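Local coordinates for hypothetical protein DR_0824 (Deinococcus radiodurans, PDB 2IMR) that catalyses the zinc-dependent deamination of aminodeoxyfutalosine to futalosine, a step of menaquinone biosynthesis, and more weakly deaminates adenosine and related nucleosides, at residues H36-L41 / R77-A82; E85-V90 / R413-R418; L222-S227 / D290-L295; D282-R287 / P309-R314. All coordinates share one frame; numbering follows the deposited sequence.

Contact 1 (H36-L41 / R77-A82); sequences HTPRLL and RQYPHA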
loop_
_atom_site.group_PDB
_atom_site.type_symbol
_atom_site.label_atom_id
_atom_site.label_comp_id
_atom_site.label_asym_id
_atom_site.label_seq_id
_atom_site.Cartn_x
_atom_site.Cartn_y
_atom_site.Cartn_z
ATOM N N HIS A 36 14.930 -30.563 -26.965
ATOM C CA HIS A 36 13.735 -29.798 -27.415
ATOM C C HIS A 36 14.203 -28.501 -28.080
ATOM O O HIS A 36 15.255 -28.477 -28.723
ATOM C CB HIS A 36 12.826 -29.502 -26.215
ATOM C CG HIS A 36 11.407 -29.202 -26.589
ATOM N ND1 HIS A 36 11.039 -28.056 -27.262
ATOM C CD2 HIS A 36 10.268 -29.911 -26.407
ATOM C CE1 HIS A 36 9.735 -28.073 -27.478
ATOM N NE2 HIS A 36 9.243 -29.188 -26.969
ATOM N N THR A 37 13.436 -27.425 -27.930
ATOM C CA THR A 37 13.810 -26.153 -28.545
ATOM C C THR A 37 13.630 -24.980 -27.587
ATOM O O THR A 37 12.514 -24.498 -27.382
ATOM C CB THR A 37 12.972 -25.882 -29.808
ATOM O OG1 THR A 37 13.054 -27.010 -30.688
ATOM C CG2 THR A 37 13.484 -24.644 -30.527
ATOM N N PRO A 38 14.734 -24.501 -26.992
ATOM C CA PRO A 38 14.694 -23.377 -26.051
ATOM C C PRO A 38 14.272 -22.067 -26.708
ATOM O O PRO A 38 14.570 -21.820 -27.874
ATOM C CB PRO A 38 16.131 -23.307 -25.531
ATOM C CG PRO A 38 16.628 -24.722 -25.688
ATOM C CD PRO A 38 16.084 -25.089 -27.041
ATOM N N ARG A 39 13.566 -21.234 -25.953
ATOM C CA ARG A 39 13.134 -19.936 -26.446
ATOM C C ARG A 39 13.687 -18.912 -25.466
ATOM O O ARG A 39 13.567 -19.087 -24.255
ATOM C CB ARG A 39 11.607 -19.836 -26.472
ATOM C CG ARG A 39 10.919 -21.018 -27.127
ATOM C CD ARG A 39 9.515 -20.661 -27.589
ATOM N NE ARG A 39 8.653 -20.181 -26.513
ATOM C CZ ARG A 39 8.261 -20.911 -25.475
ATOM N NH1 ARG A 39 8.655 -22.174 -25.347
ATOM N NH2 ARG A 39 7.451 -20.380 -24.570
ATOM N N LEU A 40 14.298 -17.860 -25.995
ATOM C CA LEU A 40 14.864 -16.807 -25.166
ATOM C C LEU A 40 13.962 -15.585 -25.181
ATOM O O LEU A 40 13.897 -14.856 -26.173
ATOM C CB LEU A 40 16.253 -16.417 -25.678
ATOM C CG LEU A 40 16.863 -15.142 -25.088
ATOM C CD1 LEU A 40 16.965 -15.259 -23.572
ATOM C CD2 LEU A 40 18.236 -14.913 -25.706
ATOM N N LEU A 41 13.254 -15.373 -24.077
ATOM C CA LEU A 41 12.368 -14.226 -23.966
ATOM C C LEU A 41 13.143 -13.117 -23.280
ATOM O O LEU A 41 13.623 -13.297 -22.162
ATOM C CB LEU A 41 11.136 -14.581 -23.135
ATOM C CG LEU A 41 10.471 -15.931 -23.409
ATOM C CD1 LEU A 41 9.108 -15.946 -22.752
ATOM C CD2 LEU A 41 10.338 -16.178 -24.899
ATOM N N ARG A 77 24.637 -16.872 -24.855
ATOM C CA ARG A 77 25.900 -17.595 -24.885
ATOM C C ARG A 77 25.707 -19.035 -24.424
ATOM O O ARG A 77 26.448 -19.927 -24.833
ATOM C CB ARG A 77 26.930 -16.891 -24.000
ATOM N N GLN A 78 24.706 -19.259 -23.577
ATOM C CA GLN A 78 24.425 -20.597 -23.068
ATOM C C GLN A 78 23.489 -21.359 -23.998
ATOM O O GLN A 78 23.500 -22.590 -24.028
ATOM C CB GLN A 78 23.802 -20.512 -21.677
ATOM C CG GLN A 78 24.669 -19.805 -20.656
ATOM C CD GLN A 78 23.934 -19.548 -19.355
ATOM O OE1 GLN A 78 23.525 -20.481 -18.665
ATOM N NE2 GLN A 78 23.756 -18.275 -19.018
ATOM N N TYR A 79 22.677 -20.622 -24.752
ATOM C CA TYR A 79 21.734 -21.219 -25.695
ATOM C C TYR A 79 21.827 -20.477 -27.029
ATOM O O TYR A 79 20.984 -19.638 -27.341
ATOM C CB TYR A 79 20.300 -21.125 -25.157
ATOM C CG TYR A 79 20.108 -21.717 -23.779
ATOM C CD1 TYR A 79 20.419 -20.984 -22.632
ATOM C CD2 TYR A 79 19.639 -23.019 -23.621
ATOM C CE1 TYR A 79 20.263 -21.539 -21.359
ATOM C CE2 TYR A 79 19.482 -23.582 -22.358
ATOM C CZ TYR A 79 19.793 -22.839 -21.234
ATOM O OH TYR A 79 19.618 -23.398 -19.988
ATOM N N PRO A 80 22.857 -20.783 -27.837
ATOM C CA PRO A 80 23.055 -20.134 -29.138
ATOM C C PRO A 80 22.015 -20.469 -30.206
ATOM O O PRO A 80 21.843 -19.716 -31.165
ATOM C CB PRO A 80 24.459 -20.588 -29.535
ATOM C CG PRO A 80 24.537 -21.957 -28.942
ATOM C CD PRO A 80 23.946 -21.738 -27.561
ATOM N N HIS A 81 21.326 -21.594 -30.047
ATOM C CA HIS A 81 20.320 -21.991 -31.025
ATOM C C HIS A 81 18.913 -21.563 -30.622
ATOM O O HIS A 81 17.961 -21.732 -31.383
ATOM C CB HIS A 81 20.369 -23.507 -31.242
ATOM C CG HIS A 81 21.625 -23.975 -31.909
ATOM N ND1 HIS A 81 22.881 -23.692 -31.415
ATOM C CD2 HIS A 81 21.822 -24.694 -33.040
ATOM C CE1 HIS A 81 23.796 -24.214 -32.211
ATOM N NE2 HIS A 81 23.180 -24.828 -33.206
ATOM N N ALA A 82 18.788 -20.995 -29.429
ATOM C CA ALA A 82 17.494 -20.546 -28.934
ATOM C C ALA A 82 16.997 -19.340 -29.721
ATOM O O ALA A 82 17.731 -18.370 -29.920
ATOM C CB ALA A 82 17.597 -20.200 -27.453
#
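Pro38 meets both Tyr79 and Ala82 with its ring, CB touching each of them. Toward the tyrosine, CB and CG together rest on one ring atom, Pro38 CB standing 4.0 Å from Tyr79 CD2, and the two side chains cross at about a right angle. Tyr79 CG lies anti to the carbonyl carbon (chi1 -55°), which starts the ring off beside the backbone N. On the alanine side the methyl is a close neighbour, with Pro38 CB 3.9 Å from Ala82 CB. The carbonyl of Pro38 adds a CA-H...O contact, Ala82 CA to Pro38 O at 3.4 Å. Here helix 72-78 has ended, and a type I turn from Tyr79 to Ala82 swings the chain into strand 83-86, which pairs in parallel with strand 38-43 in a four-stranded mixed sheet. The helix thus serves as the link from strand 65-70 at one edge of that sheet to strand 83-86 at the other, and Val60 and Ala67 also touch the Tyr79 side chain. Beyond Arg39, whose side chain starts away from the turn and whose NH1 bonds to Gly63 O, Leu40 again faces Ala82. Its contact is looser, Leu40 CB to Ala82 CB being 4.4 Å.

Contact 2 (E85-V90 / R413-R418); sequences ERAGAV and RWELSR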
loop_
_atom_site.group_PDB
_atom_site.type_symbol
_atom_site.label_atom_id
_atom_site.label_comp_id
_atom_site.label_asym_id
_atom_site.label_seq_id
_atom_site.Cartn_x
_atom_site.Cartn_y
_atom_site.Cartn_z
ATOM N N GLU A 85 12.743 -13.790 -28.499
ATOM C CA GLU A 85 11.422 -13.184 -28.480
ATOM C C GLU A 85 11.476 -11.962 -27.574
ATOM O O GLU A 85 11.924 -12.062 -26.438
ATOM C CB GLU A 85 10.393 -14.153 -27.894
ATOM C CG GLU A 85 9.912 -15.264 -28.803
ATOM C CD GLU A 85 8.959 -16.197 -28.080
ATOM O OE1 GLU A 85 8.110 -15.698 -27.316
ATOM O OE2 GLU A 85 9.052 -17.427 -28.271
ATOM N N ARG A 86 11.037 -10.813 -28.077
ATOM C CA ARG A 86 10.993 -9.598 -27.270
ATOM C C ARG A 86 9.735 -9.759 -26.416
ATOM O O ARG A 86 8.623 -9.751 -26.940
ATOM C CB ARG A 86 10.873 -8.367 -28.171
ATOM C CG ARG A 86 10.368 -7.109 -27.470
ATOM C CD ARG A 86 11.187 -6.738 -26.239
ATOM N NE ARG A 86 10.692 -5.503 -25.631
ATOM C CZ ARG A 86 11.204 -4.932 -24.546
ATOM N NH1 ARG A 86 12.241 -5.480 -23.928
ATOM N NH2 ARG A 86 10.677 -3.805 -24.080
ATOM N N ALA A 87 9.905 -9.908 -25.106
ATOM C CA ALA A 87 8.762 -10.128 -24.225
ATOM C C ALA A 87 8.215 -8.919 -23.471
ATOM O O ALA A 87 7.470 -9.079 -22.508
ATOM C CB ALA A 87 9.093 -11.241 -23.242
ATOM N N GLY A 88 8.578 -7.717 -23.899
ATOM C CA GLY A 88 8.069 -6.531 -23.233
ATOM C C GLY A 88 8.989 -5.933 -22.189
ATOM O O GLY A 88 10.144 -6.337 -22.055
ATOM N N ALA A 89 8.467 -4.974 -21.432
ATOM C CA ALA A 89 9.261 -4.295 -20.414
ATOM C C ALA A 89 9.550 -5.112 -19.163
ATOM O O ALA A 89 10.679 -5.136 -18.673
ATOM C CB ALA A 89 8.582 -2.982 -20.021
ATOM N N VAL A 90 8.544 -5.799 -18.649
ATOM C CA VAL A 90 8.742 -6.543 -17.423
ATOM C C VAL A 90 8.331 -8.004 -17.396
ATOM O O VAL A 90 7.263 -8.385 -17.886
ATOM C CB VAL A 90 8.003 -5.840 -16.250
ATOM C CG1 VAL A 90 8.199 -6.620 -14.959
ATOM C CG2 VAL A 90 8.499 -4.401 -16.110
ATOM N N ARG A 413 4.636 -12.550 -17.658
ATOM C CA ARG A 413 4.884 -11.625 -18.752
ATOM C C ARG A 413 3.852 -10.490 -18.649
ATOM O O ARG A 413 2.753 -10.577 -19.195
ATOM C CB ARG A 413 4.752 -12.395 -20.068
ATOM C CG ARG A 413 5.266 -11.692 -21.291
ATOM C CD ARG A 413 5.477 -12.711 -22.427
ATOM N NE ARG A 413 5.683 -12.037 -23.700
ATOM C CZ ARG A 413 6.014 -12.648 -24.831
ATOM N NH1 ARG A 413 6.185 -13.967 -24.859
ATOM N NH2 ARG A 413 6.170 -11.932 -25.935
ATOM N N TRP A 414 4.224 -9.421 -17.950
ATOM C CA TRP A 414 3.326 -8.290 -17.731
ATOM C C TRP A 414 2.676 -7.659 -18.962
ATOM O O TRP A 414 1.550 -7.164 -18.875
ATOM C CB TRP A 414 4.052 -7.207 -16.929
ATOM C CG TRP A 414 4.340 -7.598 -15.506
ATOM C CD1 TRP A 414 4.344 -8.860 -14.982
ATOM C CD2 TRP A 414 4.706 -6.718 -14.434
ATOM N NE1 TRP A 414 4.690 -8.822 -13.652
ATOM C CE2 TRP A 414 4.918 -7.520 -13.289
ATOM C CE3 TRP A 414 4.878 -5.331 -14.331
ATOM C CZ2 TRP A 414 5.294 -6.979 -12.052
ATOM C CZ3 TRP A 414 5.254 -4.789 -13.095
ATOM C CH2 TRP A 414 5.456 -5.617 -11.976
ATOM N N GLU A 415 3.362 -7.677 -20.103
ATOM C CA GLU A 415 2.800 -7.073 -21.311
ATOM C C GLU A 415 1.515 -7.760 -21.787
ATOM O O GLU A 415 0.794 -7.216 -22.628
ATOM C CB GLU A 415 3.822 -7.089 -22.455
ATOM C CG GLU A 415 4.036 -8.466 -23.063
ATOM C CD GLU A 415 4.723 -8.424 -24.414
ATOM O OE1 GLU A 415 4.595 -7.406 -25.128
ATOM O OE2 GLU A 415 5.371 -9.426 -24.776
ATOM N N LEU A 416 1.225 -8.939 -21.242
ATOM C CA LEU A 416 0.033 -9.696 -21.643
ATOM C C LEU A 416 -1.107 -9.640 -20.625
ATOM O O LEU A 416 -2.119 -10.342 -20.771
ATOM C CB LEU A 416 0.409 -11.164 -21.881
ATOM C CG LEU A 416 1.624 -11.439 -22.769
ATOM C CD1 LEU A 416 1.901 -12.939 -22.811
ATOM C CD2 LEU A 416 1.375 -10.906 -24.166
ATOM N N SER A 417 -0.946 -8.803 -19.606
ATOM C CA SER A 417 -1.941 -8.674 -18.547
ATOM C C SER A 417 -3.326 -8.248 -19.032
ATOM O O SER A 417 -3.455 -7.302 -19.811
ATOM C CB SER A 417 -1.450 -7.678 -17.494
ATOM O OG SER A 417 -2.354 -7.606 -16.404
ATOM N N ARG A 418 -4.350 -8.961 -18.561
ATOM C CA ARG A 418 -5.750 -8.673 -18.902
ATOM C C ARG A 418 -6.534 -8.535 -17.598
ATOM O O ARG A 418 -6.340 -9.326 -16.672
ATOM C CB ARG A 418 -6.385 -9.819 -19.705
ATOM C CG ARG A 418 -5.655 -10.237 -20.969
ATOM C CD ARG A 418 -6.564 -10.169 -22.186
ATOM N NE ARG A 418 -7.780 -10.970 -22.048
ATOM C CZ ARG A 418 -8.721 -11.054 -22.985
ATOM N NH1 ARG A 418 -8.579 -10.389 -24.122
ATOM N NH2 ARG A 418 -9.807 -11.792 -22.788
HETATM O O HOH W 1 6.709 -13.797 -28.285
HETATM O O HOH W 2 6.742 -7.731 -27.161
HETATM O O HOH W 3 6.049 -8.118 -20.361
#
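Val90 sets its CG1 methyl over the six-membered ring of Trp414, a CH-pi contact 3.6 Å from the centroid, while Trp414 N bonds to Val90 O (3.2 Å). The contact joins the end of strand 83-86, in the small mixed sheet, to a 3-10 turn at 414-416 beside the amidohydrolase barrel. Earlier in both segments, Arg413 CG lies anti to the backbone N (chi1 -167°), which starts the extended chain toward Ala87, whose CB sits over one guanidinium face, 3.5 Å from Arg413 NE. At the guanidinium edge, Glu85 OE1 forms a long salt bridge to Arg413 NH1 (3.6 Å), and water 1 links Glu85 OE1 to Arg413 NH2. Glu415 holds the guanidinium by OE2 alone, NE using its anti lone pair and NH2 meeting it nearly along its C-O bond, both nearly in the guanidinium plane. An alanine at Arg413 would probably leave the Glu85 and Glu415 carboxylates without this shared charge and open a gap beside Ala87. At the positive phi of Gly88 (97°) a CB would jam against Ala87 O, and it would also run into Glu415 CB. Trp414 NE1 donates to Ala92 O. Water 3 donates to Ala87 O and Val90 O and accepts from Glu415 N at 2.7 Å.

Contact 3 (L222-S227 / D290-L295); sequences LMRLLS and DELGVL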
loop_
_atom_site.group_PDB
_atom_site.type_symbol
_atom_site.label_atom_id
_atom_site.label_comp_id
_atom_site.label_asym_id
_atom_site.label_seq_id
_atom_site.Cartn_x
_atom_site.Cartn_y
_atom_site.Cartn_z
ATOM N N LEU A 222 -6.452 6.624 21.523
ATOM C CA LEU A 222 -6.917 5.493 20.725
ATOM C C LEU A 222 -5.790 4.939 19.845
ATOM O O LEU A 222 -5.694 3.729 19.635
ATOM C CB LEU A 222 -8.109 5.915 19.859
ATOM C CG LEU A 222 -8.707 4.849 18.928
ATOM C CD1 LEU A 222 -9.106 3.617 19.737
ATOM C CD2 LEU A 222 -9.904 5.425 18.191
ATOM N N MET A 223 -4.935 5.823 19.339
ATOM C CA MET A 223 -3.821 5.401 18.492
ATOM C C MET A 223 -2.876 4.468 19.256
ATOM O O MET A 223 -2.437 3.446 18.727
ATOM C CB MET A 223 -3.048 6.622 17.985
ATOM C CG MET A 223 -1.877 6.288 17.054
ATOM S SD MET A 223 -2.403 5.579 15.473
ATOM C CE MET A 223 -2.858 7.063 14.598
ATOM N N ARG A 224 -2.561 4.822 20.498
ATOM C CA ARG A 224 -1.679 3.987 21.306
ATOM C C ARG A 224 -2.347 2.688 21.730
ATOM O O ARG A 224 -1.695 1.646 21.793
ATOM C CB ARG A 224 -1.194 4.744 22.544
ATOM C CG ARG A 224 -0.100 5.747 22.244
ATOM C CD ARG A 224 0.689 6.092 23.501
ATOM N NE ARG A 224 1.157 4.905 24.223
ATOM C CZ ARG A 224 1.781 3.870 23.662
ATOM N NH1 ARG A 224 2.019 3.856 22.358
ATOM N NH2 ARG A 224 2.181 2.851 24.414
ATOM N N LEU A 225 -3.643 2.742 22.032
ATOM C CA LEU A 225 -4.361 1.534 22.420
ATOM C C LEU A 225 -4.324 0.561 21.251
ATOM O O LEU A 225 -4.114 -0.639 21.429
ATOM C CB LEU A 225 -5.821 1.847 22.770
ATOM C CG LEU A 225 -6.105 2.566 24.091
ATOM C CD1 LEU A 225 -7.605 2.823 24.233
ATOM C CD2 LEU A 225 -5.598 1.714 25.245
ATOM N N LEU A 226 -4.517 1.091 20.049
ATOM C CA LEU A 226 -4.519 0.261 18.853
ATOM C C LEU A 226 -3.140 -0.299 18.515
ATOM O O LEU A 226 -3.005 -1.499 18.256
ATOM C CB LEU A 226 -5.054 1.056 17.655
ATOM C CG LEU A 226 -6.512 1.524 17.737
ATOM C CD1 LEU A 226 -6.803 2.501 16.585
ATOM C CD2 LEU A 226 -7.445 0.308 17.683
ATOM N N SER A 227 -2.117 0.551 18.513
ATOM C CA SER A 227 -0.783 0.068 18.171
ATOM C C SER A 227 -0.252 -0.918 19.206
ATOM O O SER A 227 0.359 -1.923 18.841
ATOM C CB SER A 227 0.206 1.235 17.968
ATOM O OG SER A 227 0.267 2.105 19.082
ATOM N N ASP A 290 6.228 9.027 16.307
ATOM C CA ASP A 290 7.467 8.488 16.838
ATOM C C ASP A 290 7.570 8.738 18.342
ATOM O O ASP A 290 7.859 7.820 19.112
ATOM C CB ASP A 290 8.656 9.114 16.105
ATOM C CG ASP A 290 9.963 8.394 16.390
ATOM O OD1 ASP A 290 9.950 7.146 16.502
ATOM O OD2 ASP A 290 11.004 9.073 16.484
ATOM N N GLU A 291 7.316 9.973 18.763
ATOM C CA GLU A 291 7.399 10.307 20.184
ATOM C C GLU A 291 6.240 9.724 20.977
ATOM O O GLU A 291 6.337 9.553 22.195
ATOM C CB GLU A 291 7.464 11.821 20.375
ATOM C CG GLU A 291 8.579 12.468 19.576
ATOM C CD GLU A 291 8.882 13.882 20.009
ATOM O OE1 GLU A 291 7.956 14.587 20.465
ATOM O OE2 GLU A 291 10.052 14.297 19.877
ATOM N N LEU A 292 5.144 9.416 20.289
ATOM C CA LEU A 292 3.990 8.829 20.949
ATOM C C LEU A 292 4.275 7.363 21.235
ATOM O O LEU A 292 3.578 6.732 22.029
ATOM C CB LEU A 292 2.739 8.950 20.068
ATOM C CG LEU A 292 1.432 8.421 20.664
ATOM C CD1 LEU A 292 1.134 9.123 21.984
ATOM C CD2 LEU A 292 0.294 8.658 19.679
ATOM N N GLY A 293 5.302 6.827 20.578
ATOM C CA GLY A 293 5.674 5.438 20.779
ATOM C C GLY A 293 4.964 4.483 19.843
ATOM O O GLY A 293 5.047 3.266 20.004
ATOM N N VAL A 294 4.260 5.034 18.858
ATOM C CA VAL A 294 3.527 4.216 17.900
ATOM C C VAL A 294 4.441 3.553 16.867
ATOM O O VAL A 294 4.161 2.441 16.418
ATOM C CB VAL A 294 2.450 5.063 17.177
ATOM C CG1 VAL A 294 1.765 4.246 16.091
ATOM C CG2 VAL A 294 1.423 5.544 18.187
ATOM N N LEU A 295 5.533 4.214 16.488
ATOM C CA LEU A 295 6.430 3.622 15.497
ATOM C C LEU A 295 7.154 2.400 16.045
ATOM O O LEU A 295 7.726 1.611 15.288
ATOM C CB LEU A 295 7.441 4.656 14.986
ATOM C CG LEU A 295 6.820 5.866 14.272
ATOM C CD1 LEU A 295 7.891 6.642 13.536
ATOM C CD2 LEU A 295 5.754 5.399 13.280
#
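Leu292 and Arg224 slide past each other in opposite directions, the leucine branch lying against the aliphatic part of the arginine. Leu292 CD1 comes within 3.4 Å of Arg224 CD, and Leu292 CG lies almost as near to Arg224 CG. The second methyl turns to the neighbouring residue on the other helix, Leu292 CD2 standing 4.1 Å from Met223 CG. The leucine carbonyl also faces the arginine, with Arg224 NH1 3.3 Å from Leu292 O. That guanidinium has its firm partner on its own helix, a salt bridge from NH2 to Asp228 OD2, and the bend at chi3 (51°) turns NE aside from the line of the preceding methylenes. An alanine at Arg224 would probably take away the methylenes that lie against Leu292 CG and CD1 and leave Asp228 without this counter-charge. At Gly293 the chain leaves helix 285-292 through a Schellman motif, its phi of 89° being one that a side chain would jam against the preceding carbonyl. The two helices belong to the outer layer of the amidohydrolase TIM barrel, and this C-terminal turn packs against the flank of helix 220-233. Val294 follows, its CG2 methyl lodged between Met223 CG and Ser227 OG and its CG1 against Ser227 only. Val294 CG2 is 3.6 Å from Met223 CG, the side chains crossing at about a right angle. Val294 CG1 lies 3.9 Å from Ser227 CB. The serine hydroxyl is itself turned back to its helix, donating to Met223 O (3.0 Å), which also accepts from Ser227 N on the opposite face of its plane.

Contact 4 (D282-R287 / P309-R314); sequences DLTPVR and PDDIAR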
loop_
_atom_site.group_PDB
_atom_site.type_symbol
_atom_site.label_atom_id
_atom_site.label_comp_id
_atom_site.label_asym_id
_atom_site.label_seq_id
_atom_site.Cartn_x
_atom_site.Cartn_y
_atom_site.Cartn_z
ATOM N N ASP A 282 8.419 22.748 15.030
ATOM C CA ASP A 282 9.264 21.568 14.926
ATOM C C ASP A 282 8.504 20.245 14.939
ATOM O O ASP A 282 9.111 19.177 15.001
ATOM C CB ASP A 282 10.284 21.593 16.065
ATOM C CG ASP A 282 9.625 21.680 17.428
ATOM O OD1 ASP A 282 8.516 22.255 17.517
ATOM O OD2 ASP A 282 10.217 21.184 18.412
ATOM N N LEU A 283 7.178 20.306 14.876
ATOM C CA LEU A 283 6.382 19.085 14.896
ATOM C C LEU A 283 5.940 18.653 13.499
ATOM O O LEU A 283 5.765 19.475 12.599
ATOM C CB LEU A 283 5.142 19.274 15.777
ATOM C CG LEU A 283 4.272 18.037 16.029
ATOM C CD1 LEU A 283 5.045 17.010 16.855
ATOM C CD2 LEU A 283 2.996 18.448 16.751
ATOM N N THR A 284 5.789 17.347 13.329
ATOM C CA THR A 284 5.318 16.777 12.071
ATOM C C THR A 284 4.516 15.547 12.467
ATOM O O THR A 284 4.709 14.987 13.551
ATOM C CB THR A 284 6.456 16.290 11.153
ATOM O OG1 THR A 284 6.984 15.066 11.672
ATOM C CG2 THR A 284 7.561 17.336 11.049
ATOM N N PRO A 285 3.606 15.100 11.594
ATOM C CA PRO A 285 2.838 13.912 11.971
ATOM C C PRO A 285 3.738 12.709 12.262
ATOM O O PRO A 285 3.413 11.875 13.106
ATOM C CB PRO A 285 1.918 13.693 10.763
ATOM C CG PRO A 285 2.672 14.348 9.622
ATOM C CD PRO A 285 3.211 15.599 10.268
ATOM N N VAL A 286 4.868 12.615 11.568
ATOM C CA VAL A 286 5.776 11.495 11.792
ATOM C C VAL A 286 6.456 11.605 13.155
ATOM O O VAL A 286 6.547 10.620 13.894
ATOM C CB VAL A 286 6.842 11.415 10.680
ATOM C CG1 VAL A 286 7.769 10.233 10.929
ATOM C CG2 VAL A 286 6.149 11.265 9.316
ATOM N N ARG A 287 6.935 12.796 13.493
ATOM C CA ARG A 287 7.585 12.988 14.786
ATOM C C ARG A 287 6.557 12.713 15.880
ATOM O O ARG A 287 6.865 12.100 16.897
ATOM C CB ARG A 287 8.123 14.410 14.921
ATOM C CG ARG A 287 8.921 14.615 16.194
ATOM C CD ARG A 287 9.323 16.063 16.400
ATOM N NE ARG A 287 9.763 16.266 17.776
ATOM C CZ ARG A 287 9.610 17.395 18.458
ATOM N NH1 ARG A 287 9.027 18.444 17.893
ATOM N NH2 ARG A 287 10.018 17.465 19.719
ATOM N N PRO A 309 13.492 15.482 6.167
ATOM C CA PRO A 309 14.615 14.549 6.231
ATOM C C PRO A 309 14.629 13.856 7.586
ATOM O O PRO A 309 14.891 12.663 7.680
ATOM C CB PRO A 309 15.821 15.454 6.016
ATOM C CG PRO A 309 15.284 16.469 5.049
ATOM C CD PRO A 309 13.922 16.793 5.649
ATOM N N ASP A 310 14.340 14.612 8.639
ATOM C CA ASP A 310 14.313 14.033 9.975
ATOM C C ASP A 310 13.210 12.979 10.075
ATOM O O ASP A 310 13.394 11.949 10.715
ATOM C CB ASP A 310 14.092 15.115 11.031
ATOM C CG ASP A 310 14.225 14.576 12.440
ATOM O OD1 ASP A 310 15.350 14.193 12.832
ATOM O OD2 ASP A 310 13.203 14.523 13.156
ATOM N N ASP A 311 12.059 13.233 9.453
ATOM C CA ASP A 311 10.978 12.247 9.494
ATOM C C ASP A 311 11.493 10.942 8.885
ATOM O O ASP A 311 11.288 9.867 9.436
ATOM C CB ASP A 311 9.747 12.705 8.692
ATOM C CG ASP A 311 9.029 13.891 9.318
ATOM O OD1 ASP A 311 9.103 14.075 10.555
ATOM O OD2 ASP A 311 8.367 14.633 8.561
ATOM N N ILE A 312 12.160 11.045 7.739
ATOM C CA ILE A 312 12.690 9.866 7.062
ATOM C C ILE A 312 13.657 9.098 7.963
ATOM O O ILE A 312 13.620 7.872 8.014
ATOM C CB ILE A 312 13.383 10.263 5.735
ATOM C CG1 ILE A 312 12.333 10.820 4.769
ATOM C CG2 ILE A 312 14.078 9.049 5.109
ATOM C CD1 ILE A 312 12.898 11.441 3.514
ATOM N N ALA A 313 14.502 9.824 8.691
ATOM C CA ALA A 313 15.457 9.197 9.601
ATOM C C ALA A 313 14.722 8.441 10.708
ATOM O O ALA A 313 15.121 7.340 11.092
ATOM C CB ALA A 313 16.382 10.258 10.205
ATOM N N ARG A 314 13.635 9.024 11.215
ATOM C CA ARG A 314 12.859 8.377 12.272
ATOM C C ARG A 314 12.217 7.086 11.762
ATOM O O ARG A 314 12.171 6.078 12.469
ATOM C CB ARG A 314 11.770 9.328 12.795
ATOM C CG ARG A 314 12.303 10.564 13.508
ATOM C CD ARG A 314 11.172 11.514 13.891
ATOM N NE ARG A 314 11.643 12.691 14.625
ATOM C CZ ARG A 314 11.921 12.710 15.927
ATOM N NH1 ARG A 314 11.779 11.619 16.663
ATOM N NH2 ARG A 314 12.337 13.832 16.496
#
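The first turn of helix 285-292 comes closest to helix 309-318 at Val286 and Asp311, whose CA atoms are 5.7 Å apart. Thr284, at the N-cap of the first helix, and Asp311 reach toward each other tip to tip: Thr284 OG1 donates to Asp311 OD1 at 2.6 Å, on the syn side but 30° out of the carboxylate plane. The same hydroxyl accepts from Arg287 N (2.9 Å, 171°), a nearly straight capping bond, so the threonine oxygen both closes the helix start and grips the neighbouring helix. It is placed for this by a chi1 of 75°, between the backbone N and the carbonyl carbon. Asp311 OD2 takes the N-H of Thr308, and Val286 lies across the carboxylate, Val286 CB being 3.5 Å from Asp311 OD1. Beside this pair the two arginines cross obliquely, Arg287 CG resting over one face of Arg314 at 3.5 Å from Arg314 NH2. Neighbouring acids probably offset these like charges: Glu291 holds Arg287 NE, while Asp290 and Asp310 bind Arg314, the latter by its OD2 at 2.8 Å from Arg314 NE. This capped helix start thus joins two consecutive outer helices of the beta/alpha barrel of the amidohydrolase family.

Contacts 1 and 2 share the small mixed sheet: strands 38-43 and 83-86 are neighbours in it, Leu40 O lies 2.8 Å from Glu85 N, and the two centres are 19 Å apart. Contacts 3 and 4 belong to the barrel, with centres 15 Å apart, and both use helix 285-292, its end in one and its start in the other. They are joined by a salt bridge of 2.7 Å between Asp290 OD2 and Arg314 NH1. The two pairs lie far apart, contacts 1 and 3 being 55 Å between centres. The zinc is nearer the second pair: the Met223 side chain is about 13 Å from the metal, and that of Val286 about 11 Å from the side chain of its ligand His240.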